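Local coordinates for hemerythrin-like domain-containing protein (PDB 2QKP) that is of unknown function but contributes a PAS domain, a fold that commonly serves sensing or protein association, to a longer hemerythrin-like protein, at residues A[53-58]-A[123-128]; A[93-98]-A[106-111]. All coordinates share one frame; numbering follows the deposited sequence.

Overall arrangement
Both contacts involve the five-stranded antiparallel sheet of a PAS domain, and their centres lie about 10 Å apart. Contact 1 lays loop 53-58 over strand 120-129; contact 2 is the hairpin 92-99/104-114, ending in an outermost strand. Both are partly buried: contact 1 lies about 6 Å from the chain centre, contact 2 about 11 Å, where it includes the exposed W96. Strands 120-129 and 104-114 are neighbours. Contact 1 has no direct hydrogen bond between its segments and relies on apolar packing, one salt bridge and a bridging water, whereas contact 2 has six backbone hydrogen bonds and buries more, 568 against 179 Å². Strands of both contacts reach the second subunit, contact 2 through W96 and Y107.

Contact 1 of 2, residues A[53-58]-A[123-128]; sequences MVFKRT and VLEYVQ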
loop_
_atom_site.group_PDB
_atom_site.type_symbol
_atom_site.label_atom_id
_atom_site.label_comp_id
_atom_site.label_asym_id
_atom_site.label_seq_id
_atom_site.Cartn_x
_atom_site.Cartn_y
_atom_site.Cartn_z
ATOM N N MET A 53 1.018 -6.738 15.856
ATOM C CA MET A 53 1.023 -7.280 14.499
ATOM C C MET A 53 0.256 -8.599 14.395
ATOM O O MET A 53 0.275 -9.442 15.317
ATOM C CB MET A 53 2.463 -7.485 14.039
ATOM C CG MET A 53 3.255 -6.190 13.766
ATOM S SD MET A 53 5.021 -6.539 13.500
ATOM C CE MET A 53 4.933 -6.991 11.739
ATOM N N VAL A 54 -0.428 -8.788 13.272
ATOM C CA VAL A 54 -1.142 -10.039 13.005
ATOM C C VAL A 54 -0.100 -11.156 12.900
ATOM O O VAL A 54 -0.206 -12.194 13.573
ATOM C CB VAL A 54 -1.982 -9.952 11.688
ATOM C CG1 VAL A 54 -2.678 -11.267 11.385
ATOM C CG2 VAL A 54 -2.995 -8.786 11.753
ATOM N N PHE A 55 0.921 -10.913 12.077
ATOM C CA PHE A 55 2.009 -11.860 11.853
ATOM C C PHE A 55 3.268 -11.185 12.339
ATOM O O PHE A 55 3.843 -10.346 11.647
ATOM C CB PHE A 55 2.161 -12.226 10.368
ATOM C CG PHE A 55 0.992 -12.992 9.801
ATOM C CD1 PHE A 55 0.369 -13.997 10.537
ATOM C CD2 PHE A 55 0.543 -12.732 8.513
ATOM C CE1 PHE A 55 -0.715 -14.713 10.005
ATOM C CE2 PHE A 55 -0.525 -13.449 7.971
ATOM C CZ PHE A 55 -1.158 -14.434 8.718
ATOM N N LYS A 56 3.681 -11.550 13.544
ATOM C CA LYS A 56 4.818 -10.907 14.168
ATOM C C LYS A 56 6.058 -11.044 13.299
ATOM O O LYS A 56 6.365 -12.134 12.815
ATOM C CB LYS A 56 5.089 -11.518 15.528
ATOM C CG LYS A 56 5.023 -10.515 16.633
ATOM C CD LYS A 56 3.619 -10.512 17.183
ATOM C CE LYS A 56 3.179 -9.119 17.565
ATOM N NZ LYS A 56 1.699 -9.047 17.617
ATOM N N ARG A 57 6.736 -9.922 13.084
ATOM C CA ARG A 57 8.052 -9.925 12.464
ATOM C C ARG A 57 8.958 -9.184 13.429
ATOM O O ARG A 57 8.497 -8.307 14.168
ATOM C CB ARG A 57 8.044 -9.201 11.111
ATOM C CG ARG A 57 6.914 -9.593 10.162
ATOM C CD ARG A 57 7.081 -10.989 9.605
ATOM N NE ARG A 57 5.981 -11.303 8.688
ATOM C CZ ARG A 57 5.457 -12.513 8.496
ATOM N NH1 ARG A 57 5.904 -13.573 9.156
ATOM N NH2 ARG A 57 4.467 -12.659 7.625
ATOM N N THR A 58 10.239 -9.521 13.421
ATOM C CA THR A 58 11.207 -8.828 14.270
ATOM C C THR A 58 12.446 -8.432 13.448
ATOM O O THR A 58 12.749 -9.070 12.445
ATOM C CB THR A 58 11.606 -9.685 15.493
ATOM O OG1 THR A 58 12.287 -10.862 15.052
ATOM C CG2 THR A 58 10.367 -10.091 16.292
ATOM N N VAL A 123 8.336 -11.750 -3.736
ATOM C CA VAL A 123 6.946 -11.924 -3.291
ATOM C C VAL A 123 6.586 -10.832 -2.290
ATOM O O VAL A 123 7.330 -10.599 -1.336
ATOM C CB VAL A 123 6.755 -13.284 -2.663
ATOM C CG1 VAL A 123 5.384 -13.385 -2.006
ATOM C CG2 VAL A 123 6.885 -14.379 -3.753
ATOM N N LEU A 124 5.447 -10.178 -2.538
ATOM C CA LEU A 124 4.924 -9.118 -1.670
ATOM C C LEU A 124 3.777 -9.709 -0.854
ATOM O O LEU A 124 2.815 -10.207 -1.443
ATOM C CB LEU A 124 4.427 -7.954 -2.552
ATOM C CG LEU A 124 3.570 -6.864 -1.906
ATOM C CD1 LEU A 124 4.372 -6.165 -0.816
ATOM C CD2 LEU A 124 3.106 -5.889 -2.949
ATOM N N GLU A 125 3.865 -9.656 0.480
ATOM C CA GLU A 125 2.757 -10.085 1.338
ATOM C C GLU A 125 2.145 -8.857 2.002
ATOM O O GLU A 125 2.877 -8.004 2.523
ATOM C CB GLU A 125 3.242 -11.078 2.403
ATOM C CG GLU A 125 2.122 -11.554 3.352
ATOM C CD GLU A 125 2.581 -12.571 4.392
ATOM O OE1 GLU A 125 3.783 -12.931 4.412
ATOM O OE2 GLU A 125 1.719 -13.013 5.175
ATOM N N TYR A 126 0.823 -8.736 1.943
ATOM C CA TYR A 126 0.158 -7.654 2.648
ATOM C C TYR A 126 -1.090 -8.160 3.358
ATOM O O TYR A 126 -1.870 -9.006 2.823
ATOM C CB TYR A 126 -0.123 -6.451 1.725
ATOM C CG TYR A 126 -0.809 -6.733 0.398
ATOM C CD1 TYR A 126 -2.196 -6.600 0.275
ATOM C CD2 TYR A 126 -0.075 -7.096 -0.739
ATOM C CE1 TYR A 126 -2.825 -6.813 -0.936
ATOM C CE2 TYR A 126 -0.692 -7.316 -1.961
ATOM C CZ TYR A 126 -2.078 -7.161 -2.043
ATOM O OH TYR A 126 -2.722 -7.396 -3.232
ATOM N N VAL A 127 -1.237 -7.683 4.587
ATOM C CA VAL A 127 -2.272 -8.161 5.483
ATOM C C VAL A 127 -3.167 -6.971 5.846
ATOM O O VAL A 127 -2.670 -5.907 6.231
ATOM C CB VAL A 127 -1.653 -8.749 6.777
ATOM C CG1 VAL A 127 -2.720 -9.221 7.679
ATOM C CG2 VAL A 127 -0.640 -9.883 6.474
ATOM N N GLN A 128 -4.481 -7.178 5.757
ATOM C CA GLN A 128 -5.425 -6.101 6.062
ATOM C C GLN A 128 -6.510 -6.575 7.018
ATOM O O GLN A 128 -6.946 -7.721 6.964
ATOM C CB GLN A 128 -6.080 -5.614 4.784
ATOM C CG GLN A 128 -6.878 -4.265 4.936
ATOM C CD GLN A 128 -7.358 -3.757 3.587
ATOM O OE1 GLN A 128 -7.254 -4.458 2.570
ATOM N NE2 GLN A 128 -7.893 -2.548 3.568
HETATM O O HOH W 1 2.866 -15.153 6.334
#
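R57 and E125 form the polar end of a contact that lays a loop of the PAS fold over its central antiparallel sheet; V54, F55 and V127 form the apolar end. E125, on strand 120-129, is buried and reaches toward the loop with a fully extended chain. From CB, CG leaves anti to the backbone N (chi1 179°) and CD continues straight on (chi2 178°), so CB and CG act as the spacer and the carboxylate makes the contact. Its two oxygens have different work. OE1 takes the salt bridge, 3.3 Å from R57 NH2, with guanidinium and carboxylate planes turned 63° apart, so the two groups do not meet as a coplanar, two-pronged pair. OE2 lies 3.6 Å from F55 CD2, and a water donates to OE2 at 2.7 Å. The same water accepts from R57 NH2 at 3.2 Å, adding an indirect path beside the direct one. A positive guanidinium so close would be expected to stabilise the carboxylate in its charged form. Y110 of strand 104-114 and T33 of strand 31-36, the two strands beside 120-129, also touch the E125 side chain.

At the apolar end the two methyls of V127 divide the loop between them. CG2 of V127 comes within 3.7 Å of F55 CD2, the valine and phenylalanine side chains crossing at about a right angle, while CG1 of V127 faces CG2 of V54. E31 of strand 31-36 ties this part of the loop to the sheet, its carboxylate accepting from V54 N and, weakly, from F55 N. Within the loop, aliphatic carbons lie over the flat groups: V54 CG1 stands 4.1 Å above the centre of the F55 ring, and F55 CB lies 3.6 Å above the R57 guanidinium plane, offset toward its rim.

Contact 2 of 2, residues A[93-98]-A[106-111]; sequences VNMWFQ and VYVTYA
With chi1 of 61° and 52°, F97 and W96 both carry CG between the backbone N and the carbonyl carbon; as neighbours on the strand they stand on opposite faces, each ring beside its cross-strand partner on 104-114. F97 covers V106: CB of the valine lies 3.9 Å from the ring centroid, over the face and offset toward the rim, a CH-pi contact, with V106 CG1 3.7 Å from F97 CZ. W96 runs beside Y107, both pointing the same way. Their planes are only 9° from parallel, yet the tryptophan six-membered ring and the tyrosine ring have centroids 5.8 Å apart, so overlap is slight and the touch is at the borders, CE3 of W96 to CE1 of Y107 at 3.6 Å.

On the F97 face the M95 chain is bent at chi2, which carries SD to the edge of the Y110 ring, in its plane and 3.6 Å from CE2, a Met-aromatic contact; M95 CG meanwhile packs on V108 CB. On the W96 face N94 lies alongside T109, and N94 ND2 donates a weak, bent hydrogen bond to T109 OG1 at 2.8 Å.

Six backbone bonds fix the register through the hydrogen-bonded pairs V93-Y110, M95-V108 and F97-V106, the shortest being V108 N to M95 O at 2.7 Å. The two faces have separate neighbours: F55 touches F97 and V108, and helix 72-86 meets Y110, whereas F133 of the second subunit sets its ring edge-to-face with Y107, and L136 of that subunit packs on W96 and Y107. This is an antiparallel beta hairpin of the PAS sheet, one face of which packs on the loop and helix of its own domain, while W96 and Y107 on the other meet the second subunit.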
loop_
_atom_site.group_PDB
_atom_site.type_symbol
_atom_site.label_atom_id
_atom_site.label_comp_id
_atom_site.label_asym_id
_atom_site.label_seq_id
_atom_site.Cartn_x
_atom_site.Cartn_y
_atom_site.Cartn_z
ATOM N N VAL A 93 -2.273 -15.092 -4.213
ATOM C CA VAL A 93 -2.900 -16.136 -3.413
ATOM C C VAL A 93 -3.444 -15.421 -2.189
ATOM O O VAL A 93 -2.704 -14.678 -1.533
ATOM C CB VAL A 93 -1.885 -17.197 -3.003
ATOM C CG1 VAL A 93 -2.473 -18.206 -2.020
ATOM C CG2 VAL A 93 -1.386 -17.919 -4.250
ATOM N N ASN A 94 -4.716 -15.674 -1.863
ATOM C CA ASN A 94 -5.372 -15.012 -0.728
ATOM C C ASN A 94 -5.837 -16.035 0.317
ATOM O O ASN A 94 -6.201 -17.178 -0.029
ATOM C CB ASN A 94 -6.584 -14.226 -1.203
ATOM C CG ASN A 94 -6.265 -13.274 -2.344
ATOM O OD1 ASN A 94 -6.725 -13.453 -3.480
ATOM N ND2 ASN A 94 -5.498 -12.245 -2.046
ATOM N N MET A 95 -5.752 -15.637 1.580
ATOM C CA MET A 95 -6.376 -16.361 2.673
ATOM C C MET A 95 -7.043 -15.391 3.658
ATOM O O MET A 95 -6.700 -14.210 3.730
ATOM C CB MET A 95 -5.385 -17.334 3.364
ATOM C CG MET A 95 -3.920 -16.974 3.403
ATOM S SD MET A 95 -2.935 -17.101 1.886
ATOM C CE MET A 95 -2.237 -18.758 2.003
ATOM N N TRP A 96 -8.029 -15.884 4.407
ATOM C CA TRP A 96 -8.689 -15.019 5.373
ATOM C C TRP A 96 -9.165 -15.863 6.552
ATOM O O TRP A 96 -9.413 -17.071 6.399
ATOM C CB TRP A 96 -9.863 -14.266 4.749
ATOM C CG TRP A 96 -10.861 -15.130 4.011
ATOM C CD1 TRP A 96 -11.972 -15.754 4.528
ATOM C CD2 TRP A 96 -10.845 -15.433 2.618
ATOM N NE1 TRP A 96 -12.640 -16.439 3.533
ATOM C CE2 TRP A 96 -11.973 -16.251 2.348
ATOM C CE3 TRP A 96 -9.980 -15.119 1.576
ATOM C CZ2 TRP A 96 -12.237 -16.754 1.073
ATOM C CZ3 TRP A 96 -10.264 -15.585 0.312
ATOM C CH2 TRP A 96 -11.382 -16.402 0.066
ATOM N N PHE A 97 -9.256 -15.226 7.707
ATOM C CA PHE A 97 -9.597 -15.907 8.956
ATOM C C PHE A 97 -9.973 -14.890 10.007
ATOM O O PHE A 97 -9.557 -13.729 9.944
ATOM C CB PHE A 97 -8.411 -16.762 9.452
ATOM C CG PHE A 97 -7.154 -15.975 9.763
ATOM C CD1 PHE A 97 -6.925 -15.463 11.046
ATOM C CD2 PHE A 97 -6.190 -15.762 8.783
ATOM C CE1 PHE A 97 -5.750 -14.741 11.348
ATOM C CE2 PHE A 97 -5.018 -15.046 9.073
ATOM C CZ PHE A 97 -4.802 -14.531 10.352
ATOM N N GLN A 98 -10.756 -15.340 10.991
ATOM C CA GLN A 98 -11.143 -14.523 12.128
ATOM C C GLN A 98 -10.013 -14.530 13.154
ATOM O O GLN A 98 -9.436 -15.582 13.427
ATOM C CB GLN A 98 -12.384 -15.126 12.779
ATOM C CG GLN A 98 -13.669 -14.797 12.105
ATOM C CD GLN A 98 -14.221 -13.469 12.544
ATOM O OE1 GLN A 98 -15.192 -12.966 11.967
ATOM N NE2 GLN A 98 -13.607 -12.881 13.570
ATOM N N VAL A 106 -9.008 -11.013 9.292
ATOM C CA VAL A 106 -7.759 -10.783 8.578
ATOM C C VAL A 106 -7.857 -11.284 7.147
ATOM O O VAL A 106 -8.318 -12.407 6.905
ATOM C CB VAL A 106 -6.599 -11.511 9.321
ATOM C CG1 VAL A 106 -5.243 -11.301 8.597
ATOM C CG2 VAL A 106 -6.504 -11.021 10.787
ATOM N N TYR A 107 -7.424 -10.458 6.190
ATOM C CA TYR A 107 -7.360 -10.881 4.794
ATOM C C TYR A 107 -5.907 -10.762 4.341
ATOM O O TYR A 107 -5.306 -9.684 4.460
ATOM C CB TYR A 107 -8.215 -9.926 3.950
ATOM C CG TYR A 107 -8.349 -10.333 2.497
ATOM C CD1 TYR A 107 -9.305 -11.265 2.107
ATOM C CD2 TYR A 107 -7.553 -9.755 1.503
ATOM C CE1 TYR A 107 -9.454 -11.634 0.771
ATOM C CE2 TYR A 107 -7.684 -10.138 0.155
ATOM C CZ TYR A 107 -8.652 -11.061 -0.199
ATOM O OH TYR A 107 -8.830 -11.421 -1.530
ATOM N N VAL A 108 -5.350 -11.870 3.842
ATOM C CA VAL A 108 -3.920 -11.983 3.561
ATOM C C VAL A 108 -3.753 -12.143 2.071
ATOM O O VAL A 108 -4.464 -12.922 1.439
ATOM C CB VAL A 108 -3.300 -13.230 4.269
ATOM C CG1 VAL A 108 -1.816 -13.312 4.010
ATOM C CG2 VAL A 108 -3.547 -13.192 5.761
ATOM N N THR A 109 -2.817 -11.398 1.502
ATOM C CA THR A 109 -2.488 -11.627 0.096
ATOM C C THR A 109 -0.997 -11.831 -0.075
ATOM O O THR A 109 -0.198 -11.073 0.470
ATOM C CB THR A 109 -2.871 -10.414 -0.769
ATOM O OG1 THR A 109 -4.260 -10.138 -0.623
ATOM C CG2 THR A 109 -2.525 -10.658 -2.239
ATOM N N TYR A 110 -0.635 -12.862 -0.839
ATOM C CA TYR A 110 0.727 -13.041 -1.330
ATOM C C TYR A 110 0.697 -12.767 -2.806
ATOM O O TYR A 110 -0.080 -13.415 -3.544
ATOM C CB TYR A 110 1.166 -14.493 -1.161
ATOM C CG TYR A 110 1.341 -14.927 0.257
ATOM C CD1 TYR A 110 2.595 -14.830 0.865
ATOM C CD2 TYR A 110 0.283 -15.463 0.977
ATOM C CE1 TYR A 110 2.799 -15.242 2.192
ATOM C CE2 TYR A 110 0.472 -15.887 2.335
ATOM C CZ TYR A 110 1.740 -15.763 2.914
ATOM O OH TYR A 110 2.021 -16.176 4.220
ATOM N N ALA A 111 1.522 -11.821 -3.262
ATOM C CA ALA A 111 1.502 -11.402 -4.641
ATOM C C ALA A 111 2.853 -11.521 -5.302
ATOM O O ALA A 111 3.858 -11.231 -4.676
ATOM C CB ALA A 111 0.997 -9.939 -4.723
#